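Local coordinates for protein Cys-Gly metallodipeptidase DUG1 (Saccharomyces cerevisiae, PDB 4G1P) that hydrolyses the dipeptide Cys-Gly as a metal-dependent M20A-family peptidase and serves as the catalytic subunit of the yeast glutathione-degrading complex, at residues 28-36 and 101-109; 210-218 and 389-399. All coordinates share one frame; numbering follows the deposited sequence.

Contact 1 (28-36 and 101-109)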
loop_
_atom_site.group_PDB
_atom_site.type_symbol
_atom_site.label_atom_id
_atom_site.label_comp_id
_atom_site.label_asym_id
_atom_site.label_seq_id
_atom_site.Cartn_x
_atom_site.Cartn_y
_atom_site.Cartn_z
ATOM N N GLN A 28 -19.541 -17.689 4.490
ATOM C CA GLN A 28 -18.394 -18.458 4.002
ATOM C C GLN A 28 -18.050 -18.167 2.549
ATOM O O GLN A 28 -16.933 -18.391 2.119
ATOM C CB GLN A 28 -18.621 -19.952 4.168
ATOM C CG GLN A 28 -17.626 -20.602 5.086
ATOM C CD GLN A 28 -18.259 -21.728 5.906
ATOM O OE1 GLN A 28 -18.129 -21.775 7.149
ATOM N NE2 GLN A 28 -18.957 -22.641 5.212
ATOM N N ILE A 29 -19.020 -17.690 1.784
ATOM C CA ILE A 29 -18.742 -17.302 0.415
ATOM C C ILE A 29 -18.253 -15.859 0.418
ATOM O O ILE A 29 -19.023 -14.940 0.693
ATOM C CB ILE A 29 -19.989 -17.410 -0.438
ATOM C CG1 ILE A 29 -20.675 -18.749 -0.188
ATOM C CG2 ILE A 29 -19.641 -17.217 -1.891
ATOM C CD1 ILE A 29 -22.046 -18.842 -0.809
ATOM N N PRO A 30 -16.965 -15.650 0.124
ATOM C CA PRO A 30 -16.383 -14.311 0.241
ATOM C C PRO A 30 -16.723 -13.388 -0.931
ATOM O O PRO A 30 -15.857 -13.102 -1.747
ATOM C CB PRO A 30 -14.880 -14.596 0.270
ATOM C CG PRO A 30 -14.731 -15.849 -0.503
ATOM C CD PRO A 30 -15.962 -16.661 -0.252
ATOM N N ALA A 31 -17.966 -12.919 -0.988
ATOM C CA ALA A 31 -18.429 -11.992 -2.020
ATOM C C ALA A 31 -17.779 -10.610 -1.904
ATOM O O ALA A 31 -18.458 -9.616 -1.633
ATOM C CB ALA A 31 -19.941 -11.846 -1.926
ATOM N N VAL A 32 -16.469 -10.545 -2.088
ATOM C CA VAL A 32 -15.772 -9.275 -2.043
ATOM C C VAL A 32 -15.857 -8.603 -3.414
ATOM O O VAL A 32 -15.114 -8.938 -4.333
ATOM C CB VAL A 32 -14.317 -9.493 -1.662
ATOM C CG1 VAL A 32 -13.567 -8.155 -1.586
ATOM C CG2 VAL A 32 -14.234 -10.265 -0.353
ATOM N N SER A 33 -16.784 -7.661 -3.552
ATOM C CA SER A 33 -17.061 -7.037 -4.844
ATOM C C SER A 33 -15.902 -6.177 -5.377
ATOM O O SER A 33 -15.843 -5.876 -6.561
ATOM C CB SER A 33 -18.324 -6.189 -4.760
ATOM O OG SER A 33 -18.144 -5.121 -3.844
ATOM N N SER A 34 -14.992 -5.774 -4.507
ATOM C CA SER A 34 -13.922 -4.894 -4.925
ATOM C C SER A 34 -12.767 -5.707 -5.476
ATOM O O SER A 34 -11.823 -5.144 -6.006
ATOM C CB SER A 34 -13.420 -4.079 -3.743
ATOM O OG SER A 34 -12.845 -4.933 -2.758
ATOM N N ASP A 35 -12.848 -7.027 -5.335
ATOM C CA ASP A 35 -11.767 -7.928 -5.716
ATOM C C ASP A 35 -12.127 -8.748 -6.952
ATOM O O ASP A 35 -12.938 -9.672 -6.878
ATOM C CB ASP A 35 -11.436 -8.870 -4.551
ATOM C CG ASP A 35 -10.160 -9.680 -4.784
ATOM O OD1 ASP A 35 -9.902 -10.112 -5.926
ATOM O OD2 ASP A 35 -9.406 -9.890 -3.815
ATOM N N GLU A 36 -11.492 -8.437 -8.075
ATOM C CA GLU A 36 -11.837 -9.082 -9.342
ATOM C C GLU A 36 -11.674 -10.596 -9.300
ATOM O O GLU A 36 -12.497 -11.329 -9.854
ATOM C CB GLU A 36 -11.009 -8.506 -10.484
ATOM C CG GLU A 36 -11.388 -7.100 -10.878
ATOM C CD GLU A 36 -10.499 -6.571 -11.980
ATOM O OE1 GLU A 36 -9.725 -7.383 -12.555
ATOM O OE2 GLU A 36 -10.569 -5.351 -12.263
ATOM N N GLY A 101 -31.052 -4.520 0.715
ATOM C CA GLY A 101 -29.823 -4.793 1.440
ATOM C C GLY A 101 -28.731 -5.160 0.449
ATOM O O GLY A 101 -28.921 -5.073 -0.769
ATOM N N HIS A 102 -27.579 -5.580 0.945
ATOM C CA HIS A 102 -26.511 -5.922 0.028
ATOM C C HIS A 102 -25.712 -7.123 0.472
ATOM O O HIS A 102 -25.405 -7.289 1.659
ATOM C CB HIS A 102 -25.602 -4.720 -0.247
ATOM C CG HIS A 102 -24.768 -4.281 0.920
ATOM N ND1 HIS A 102 -23.519 -4.805 1.183
ATOM C CD2 HIS A 102 -24.980 -3.324 1.858
ATOM C CE1 HIS A 102 -23.013 -4.209 2.250
ATOM N NE2 HIS A 102 -23.878 -3.304 2.675
ATOM N N TYR A 103 -25.371 -7.959 -0.499
ATOM C CA TYR A 103 -24.725 -9.222 -0.198
ATOM C C TYR A 103 -23.220 -9.263 -0.448
ATOM O O TYR A 103 -22.583 -10.265 -0.133
ATOM C CB TYR A 103 -25.416 -10.356 -0.929
ATOM C CG TYR A 103 -25.400 -10.264 -2.432
ATOM C CD1 TYR A 103 -24.275 -10.644 -3.159
ATOM C CD2 TYR A 103 -26.532 -9.845 -3.142
ATOM C CE1 TYR A 103 -24.258 -10.583 -4.552
ATOM C CE2 TYR A 103 -26.525 -9.789 -4.529
ATOM C CZ TYR A 103 -25.379 -10.164 -5.229
ATOM O OH TYR A 103 -25.352 -10.121 -6.602
ATOM N N ASP A 104 -22.654 -8.203 -1.023
ATOM C CA ASP A 104 -21.208 -8.111 -1.168
ATOM C C ASP A 104 -20.675 -7.570 0.136
ATOM O O ASP A 104 -21.455 -7.103 0.964
ATOM C CB ASP A 104 -20.788 -7.214 -2.337
ATOM C CG ASP A 104 -21.279 -5.778 -2.187
ATOM O OD1 ASP A 104 -22.505 -5.560 -2.051
ATOM O OD2 ASP A 104 -20.436 -4.855 -2.213
ATOM N N VAL A 105 -19.354 -7.644 0.315
ATOM C CA VAL A 105 -18.701 -7.334 1.589
ATOM C C VAL A 105 -17.312 -6.742 1.385
ATOM O O VAL A 105 -16.674 -6.979 0.368
ATOM C CB VAL A 105 -18.533 -8.609 2.461
ATOM C CG1 VAL A 105 -19.883 -9.172 2.891
ATOM C CG2 VAL A 105 -17.725 -9.675 1.721
ATOM N N GLN A 106 -16.847 -5.985 2.372
ATOM C CA GLN A 106 -15.483 -5.458 2.386
ATOM C C GLN A 106 -14.432 -6.574 2.361
ATOM O O GLN A 106 -14.685 -7.670 2.832
ATOM C CB GLN A 106 -15.281 -4.589 3.626
ATOM C CG GLN A 106 -15.995 -3.252 3.574
ATOM C CD GLN A 106 -15.319 -2.277 2.636
ATOM O OE1 GLN A 106 -14.112 -2.070 2.719
ATOM N NE2 GLN A 106 -16.090 -1.682 1.724
ATOM N N PRO A 107 -13.250 -6.304 1.784
ATOM C CA PRO A 107 -12.184 -7.309 1.849
ATOM C C PRO A 107 -11.785 -7.591 3.290
ATOM O O PRO A 107 -12.011 -6.759 4.173
ATOM C CB PRO A 107 -11.011 -6.640 1.112
ATOM C CG PRO A 107 -11.352 -5.202 1.047
ATOM C CD PRO A 107 -12.844 -5.129 0.997
ATOM N N ALA A 108 -11.186 -8.755 3.513
ATOM C CA ALA A 108 -10.717 -9.134 4.828
ATOM C C ALA A 108 -9.664 -10.229 4.743
ATOM O O ALA A 108 -9.751 -11.147 3.922
ATOM C CB ALA A 108 -11.878 -9.587 5.689
ATOM N N GLN A 109 -8.669 -10.119 5.611
ATOM C CA GLN A 109 -7.634 -11.133 5.748
ATOM C C GLN A 109 -7.288 -11.266 7.207
ATOM O O GLN A 109 -7.289 -10.276 7.944
ATOM C CB GLN A 109 -6.370 -10.718 5.016
ATOM C CG GLN A 109 -6.381 -10.955 3.535
ATOM C CD GLN A 109 -5.040 -10.598 2.942
ATOM O OE1 GLN A 109 -4.257 -9.877 3.565
ATOM N NE2 GLN A 109 -4.752 -11.118 1.753
HETATM O O HOH W 1 -15.365 -5.445 -1.533
#

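Contact 2 (210-218 and 389-399)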
loop_
_atom_site.group_PDB
_atom_site.type_symbol
_atom_site.label_atom_id
_atom_site.label_comp_id
_atom_site.label_asym_id
_atom_site.label_seq_id
_atom_site.Cartn_x
_atom_site.Cartn_y
_atom_site.Cartn_z
ATOM N N VAL A 210 -32.212 2.339 18.013
ATOM C CA VAL A 210 -32.492 3.622 17.380
ATOM C C VAL A 210 -33.298 3.405 16.112
ATOM O O VAL A 210 -33.354 2.305 15.572
ATOM C CB VAL A 210 -31.182 4.413 17.002
ATOM C CG1 VAL A 210 -30.209 4.450 18.155
ATOM C CG2 VAL A 210 -30.512 3.805 15.796
ATOM N N LEU A 211 -33.935 4.460 15.641
ATOM C CA LEU A 211 -34.450 4.452 14.287
ATOM C C LEU A 211 -33.781 5.617 13.567
ATOM O O LEU A 211 -33.552 6.690 14.150
ATOM C CB LEU A 211 -35.975 4.550 14.267
ATOM C CG LEU A 211 -36.682 3.391 14.977
ATOM C CD1 LEU A 211 -38.168 3.593 14.940
ATOM C CD2 LEU A 211 -36.318 2.053 14.343
ATOM N N THR A 212 -33.428 5.392 12.311
ATOM C CA THR A 212 -32.561 6.316 11.634
ATOM C C THR A 212 -33.309 7.060 10.562
ATOM O O THR A 212 -33.924 6.455 9.694
ATOM C CB THR A 212 -31.325 5.600 11.087
ATOM O OG1 THR A 212 -30.562 5.104 12.194
ATOM C CG2 THR A 212 -30.454 6.555 10.273
ATOM N N TYR A 213 -33.265 8.386 10.636
ATOM C CA TYR A 213 -34.000 9.215 9.687
ATOM C C TYR A 213 -33.108 10.042 8.748
ATOM O O TYR A 213 -33.620 10.823 7.935
ATOM C CB TYR A 213 -35.009 10.112 10.423
ATOM C CG TYR A 213 -34.394 11.162 11.333
ATOM C CD1 TYR A 213 -34.116 10.882 12.664
ATOM C CD2 TYR A 213 -34.109 12.432 10.862
ATOM C CE1 TYR A 213 -33.565 11.828 13.487
ATOM C CE2 TYR A 213 -33.553 13.381 11.675
ATOM C CZ TYR A 213 -33.285 13.081 12.985
ATOM O OH TYR A 213 -32.734 14.046 13.799
ATOM N N GLY A 214 -31.788 9.867 8.847
ATOM C CA GLY A 214 -30.852 10.628 8.023
ATOM C C GLY A 214 -29.496 9.998 7.730
ATOM O O GLY A 214 -28.863 9.409 8.605
ATOM N N LEU A 215 -29.035 10.137 6.493
ATOM C CA LEU A 215 -27.719 9.633 6.107
ATOM C C LEU A 215 -26.871 10.717 5.473
ATOM O O LEU A 215 -27.369 11.541 4.710
ATOM C CB LEU A 215 -27.862 8.515 5.082
ATOM C CG LEU A 215 -28.491 7.209 5.532
ATOM C CD1 LEU A 215 -29.102 6.543 4.338
ATOM C CD2 LEU A 215 -27.429 6.332 6.144
ATOM N N ARG A 216 -25.575 10.703 5.762
ATOM C CA ARG A 216 -24.658 11.547 5.020
ATOM C C ARG A 216 -24.384 10.890 3.687
ATOM O O ARG A 216 -24.402 9.671 3.582
ATOM C CB ARG A 216 -23.334 11.645 5.732
ATOM C CG ARG A 216 -23.277 12.512 6.929
ATOM C CD ARG A 216 -22.135 11.978 7.720
ATOM N NE ARG A 216 -21.237 12.981 8.242
ATOM C CZ ARG A 216 -20.131 12.686 8.911
ATOM N NH1 ARG A 216 -19.799 11.421 9.107
ATOM N NH2 ARG A 216 -19.363 13.654 9.388
ATOM N N GLY A 217 -24.103 11.697 2.674
ATOM C CA GLY A 217 -23.645 11.161 1.414
ATOM C C GLY A 217 -22.138 10.945 1.453
ATOM O O GLY A 217 -21.479 11.134 2.480
ATOM N N CYS A 218 -21.585 10.541 0.322
ATOM C CA CYS A 218 -20.163 10.268 0.251
ATOM C C CYS A 218 -19.607 10.516 -1.156
ATOM O O CYS A 218 -20.100 9.973 -2.146
ATOM C CB CYS A 218 -19.858 8.836 0.725
ATOM S SG CYS A 218 -18.078 8.483 0.885
ATOM N N TYR A 389 -26.677 12.306 0.119
ATOM C CA TYR A 389 -27.151 12.359 1.492
ATOM C C TYR A 389 -28.672 12.240 1.503
ATOM O O TYR A 389 -29.322 12.361 0.462
ATOM C CB TYR A 389 -26.701 13.646 2.176
ATOM C CG TYR A 389 -27.168 14.922 1.513
ATOM C CD1 TYR A 389 -28.465 15.395 1.703
ATOM C CD2 TYR A 389 -26.309 15.673 0.728
ATOM C CE1 TYR A 389 -28.894 16.556 1.118
ATOM C CE2 TYR A 389 -26.730 16.845 0.136
ATOM C CZ TYR A 389 -28.024 17.278 0.338
ATOM O OH TYR A 389 -28.455 18.438 -0.247
ATOM N N TRP A 390 -29.250 12.009 2.673
ATOM C CA TRP A 390 -30.684 11.807 2.748
ATOM C C TRP A 390 -31.176 12.235 4.109
ATOM O O TRP A 390 -30.567 11.907 5.124
ATOM C CB TRP A 390 -31.023 10.342 2.485
ATOM C CG TRP A 390 -32.452 9.951 2.746
ATOM C CD1 TRP A 390 -33.527 10.155 1.919
ATOM C CD2 TRP A 390 -32.961 9.251 3.892
ATOM N NE1 TRP A 390 -34.674 9.637 2.487
ATOM C CE2 TRP A 390 -34.355 9.079 3.697
ATOM C CE3 TRP A 390 -32.378 8.760 5.066
ATOM C CZ2 TRP A 390 -35.171 8.433 4.633
ATOM C CZ3 TRP A 390 -33.184 8.127 5.994
ATOM C CH2 TRP A 390 -34.573 7.967 5.772
ATOM N N VAL A 391 -32.256 13.004 4.132
ATOM C CA VAL A 391 -32.842 13.416 5.388
ATOM C C VAL A 391 -34.345 13.269 5.256
ATOM O O VAL A 391 -34.935 13.651 4.246
ATOM C CB VAL A 391 -32.524 14.883 5.764
ATOM C CG1 VAL A 391 -32.817 15.117 7.226
ATOM C CG2 VAL A 391 -31.091 15.231 5.487
ATOM N N SER A 392 -34.966 12.709 6.284
ATOM C CA SER A 392 -36.401 12.553 6.277
ATOM C C SER A 392 -36.979 12.906 7.623
ATOM O O SER A 392 -36.262 12.979 8.621
ATOM C CB SER A 392 -36.777 11.125 5.921
ATOM O OG SER A 392 -37.974 10.771 6.585
ATOM N N ASP A 393 -38.287 13.127 7.637
ATOM C CA ASP A 393 -39.010 13.410 8.863
ATOM C C ASP A 393 -39.430 12.088 9.459
ATOM O O ASP A 393 -40.145 11.320 8.821
ATOM C CB ASP A 393 -40.237 14.280 8.570
ATOM C CG ASP A 393 -41.342 14.118 9.617
ATOM O OD1 ASP A 393 -42.146 13.162 9.485
ATOM O OD2 ASP A 393 -41.412 14.946 10.560
ATOM N N PRO A 394 -38.990 11.823 10.692
ATOM C CA PRO A 394 -39.213 10.573 11.428
ATOM C C PRO A 394 -40.597 10.445 12.067
ATOM O O PRO A 394 -40.720 9.855 13.146
ATOM C CB PRO A 394 -38.174 10.654 12.538
ATOM C CG PRO A 394 -38.046 12.115 12.801
ATOM C CD PRO A 394 -38.180 12.781 11.463
ATOM N N PHE A 395 -41.637 10.969 11.437
ATOM C CA PHE A 395 -42.942 10.847 12.075
ATOM C C PHE A 395 -43.972 10.045 11.303
ATOM O O PHE A 395 -44.954 9.599 11.890
ATOM C CB PHE A 395 -43.469 12.206 12.541
ATOM C CG PHE A 395 -42.717 12.740 13.716
ATOM C CD1 PHE A 395 -42.915 12.201 14.970
ATOM C CD2 PHE A 395 -41.769 13.731 13.559
ATOM C CE1 PHE A 395 -42.209 12.655 16.042
ATOM C CE2 PHE A 395 -41.052 14.189 14.638
ATOM C CZ PHE A 395 -41.270 13.650 15.879
ATOM N N ASN A 396 -43.726 9.834 10.012
ATOM C CA ASN A 396 -44.587 9.009 9.159
ATOM C C ASN A 396 -44.830 7.545 9.540
ATOM O O ASN A 396 -44.069 6.929 10.297
ATOM C CB ASN A 396 -43.895 8.748 7.816
ATOM C CG ASN A 396 -42.528 8.111 7.987
ATOM O OD1 ASN A 396 -42.403 6.980 8.465
ATOM N ND2 ASN A 396 -41.495 8.847 7.618
ATOM N N ALA A 397 -45.896 6.997 8.968
ATOM C CA ALA A 397 -46.446 5.699 9.336
ATOM C C ALA A 397 -45.355 4.688 9.692
ATOM O O ALA A 397 -45.450 3.998 10.705
ATOM C CB ALA A 397 -47.329 5.163 8.205
ATOM N N GLN A 398 -44.311 4.625 8.864
ATOM C CA GLN A 398 -43.263 3.611 9.023
ATOM C C GLN A 398 -42.510 3.718 10.336
ATOM O O GLN A 398 -42.335 2.721 11.029
ATOM C CB GLN A 398 -42.281 3.628 7.849
ATOM C CG GLN A 398 -42.784 2.900 6.610
ATOM C CD GLN A 398 -41.645 2.384 5.756
ATOM O OE1 GLN A 398 -41.023 1.374 6.082
ATOM N NE2 GLN A 398 -41.352 3.085 4.671
ATOM N N PHE A 399 -42.073 4.926 10.676
ATOM C CA PHE A 399 -41.357 5.153 11.929
ATOM C C PHE A 399 -42.246 4.874 13.143
ATOM O O PHE A 399 -41.793 4.352 14.152
ATOM C CB PHE A 399 -40.777 6.576 11.980
ATOM C CG PHE A 399 -39.508 6.751 11.185
ATOM C CD1 PHE A 399 -38.283 6.393 11.720
ATOM C CD2 PHE A 399 -39.538 7.283 9.912
ATOM C CE1 PHE A 399 -37.101 6.546 10.992
ATOM C CE2 PHE A 399 -38.367 7.456 9.180
ATOM C CZ PHE A 399 -37.144 7.078 9.724
#

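Contact 1 (28-36 and 101-109)
D104 OD2 is gripped twice: S33 OG donates to it at 2.8 Å, and the backbone N of E172, a zinc ligand, gives a second bond. The serine hydroxyl comes in on the anti side of the carboxylate, 29° out of its plane, and is itself hydrogen-bonded to S173 OG. With CG of D104 between the backbone N and the carbonyl carbon (chi1 60°), OD2 comes to S33 while OD1 accepts from the backbone N of E171. With an alanine in its place, the backbone N-H groups of E171 and E172 and the S33 hydroxyl would probably all lose the carboxylate that gathers them, S33 keeping S173. Next to it the backbones join directly: V105 N donates to A31 O at 2.9 Å, and the same oxygen receives the CA-H of D104. V32 CA points its hydrogen at V105 O, 3.4 Å away and nearly straight at 164°. One water extends this link, donating to V105 O and hydrogen-bonded to S34 OG. The V32 side chain meets V105 at about a right angle, CG2 to CG2 at 4.1 Å, and its other branch, CG1, lies 4.0 Å from P107 CB. H102 and D104 form the His-X-Asp pattern of M20 peptidases, at the end of strand 96-102; by similarity, H102 is a zinc ligand and D104 an active-site residue.

Contact 2 (210-218 and 389-399)
An antiparallel beta ladder in the first half of strand 210-226 joins it to the last residues of strand 378-391, and C218, just beyond the pairing, lines the pocket for the bound cysteine. L215 and W390 are the hydrogen-bonded pair: L215 N donates to W390 O at 2.7 Å, and W390 N returns a bond to L215 O at 2.8 Å. G214 and V391 form the adjoining non-hydrogen-bonded pair, where the glycine CA comes within 3.2 Å of W390 O. One step on, S392 N meets Y213 O nearly along the C=O axis. The W390 indole, its CG anti to the backbone N (chi1 171°), extends along the ladder toward Y213, and Y213 O sits over one face, 3.4 Å from CZ3. L215 CD1 touches CE3 of this indole at 4.0 Å, while NE1 is hydrogen-bonded to Q430 OE1. Past the strand, the chain turns through an Asx turn at D393 into helix 397-410, whose N-cap is N396: its OD1 accepts from F399 N. P394 lays CG over one face of the Y213 ring, a CH-pi contact 4.3 Å from the centroid and 19° off the normal. The F399 ring turns its edge to strand 210-226, meeting both L211 CB and T212 O close to the ring plane, with CZ 3.3 Å from that carbonyl oxygen.

How the contacts relate
Both contacts are largely buried, lie on opposite sides of the chain's centre and reach the second subunit, yet they do not touch: their centres are 27 Å apart, their nearest atoms about 10 Å. They share no strand or helix. Contact 1 couples a loop between two helices to the end of strand 96-102 in the six-stranded sheet; contact 2 pairs two strands of the other sheet and continues into helix 397-410. Their chemistry follows: contact 1 is smaller, mixing a carboxylate-hydroxyl bond, a bridging water and aliphatic touches, whereas contact 2 buries more surface through regular ladder bonds and aromatic rings. By similarity, contact 1 holds metal and active-site residues; contact 2 holds a cysteine-pocket residue.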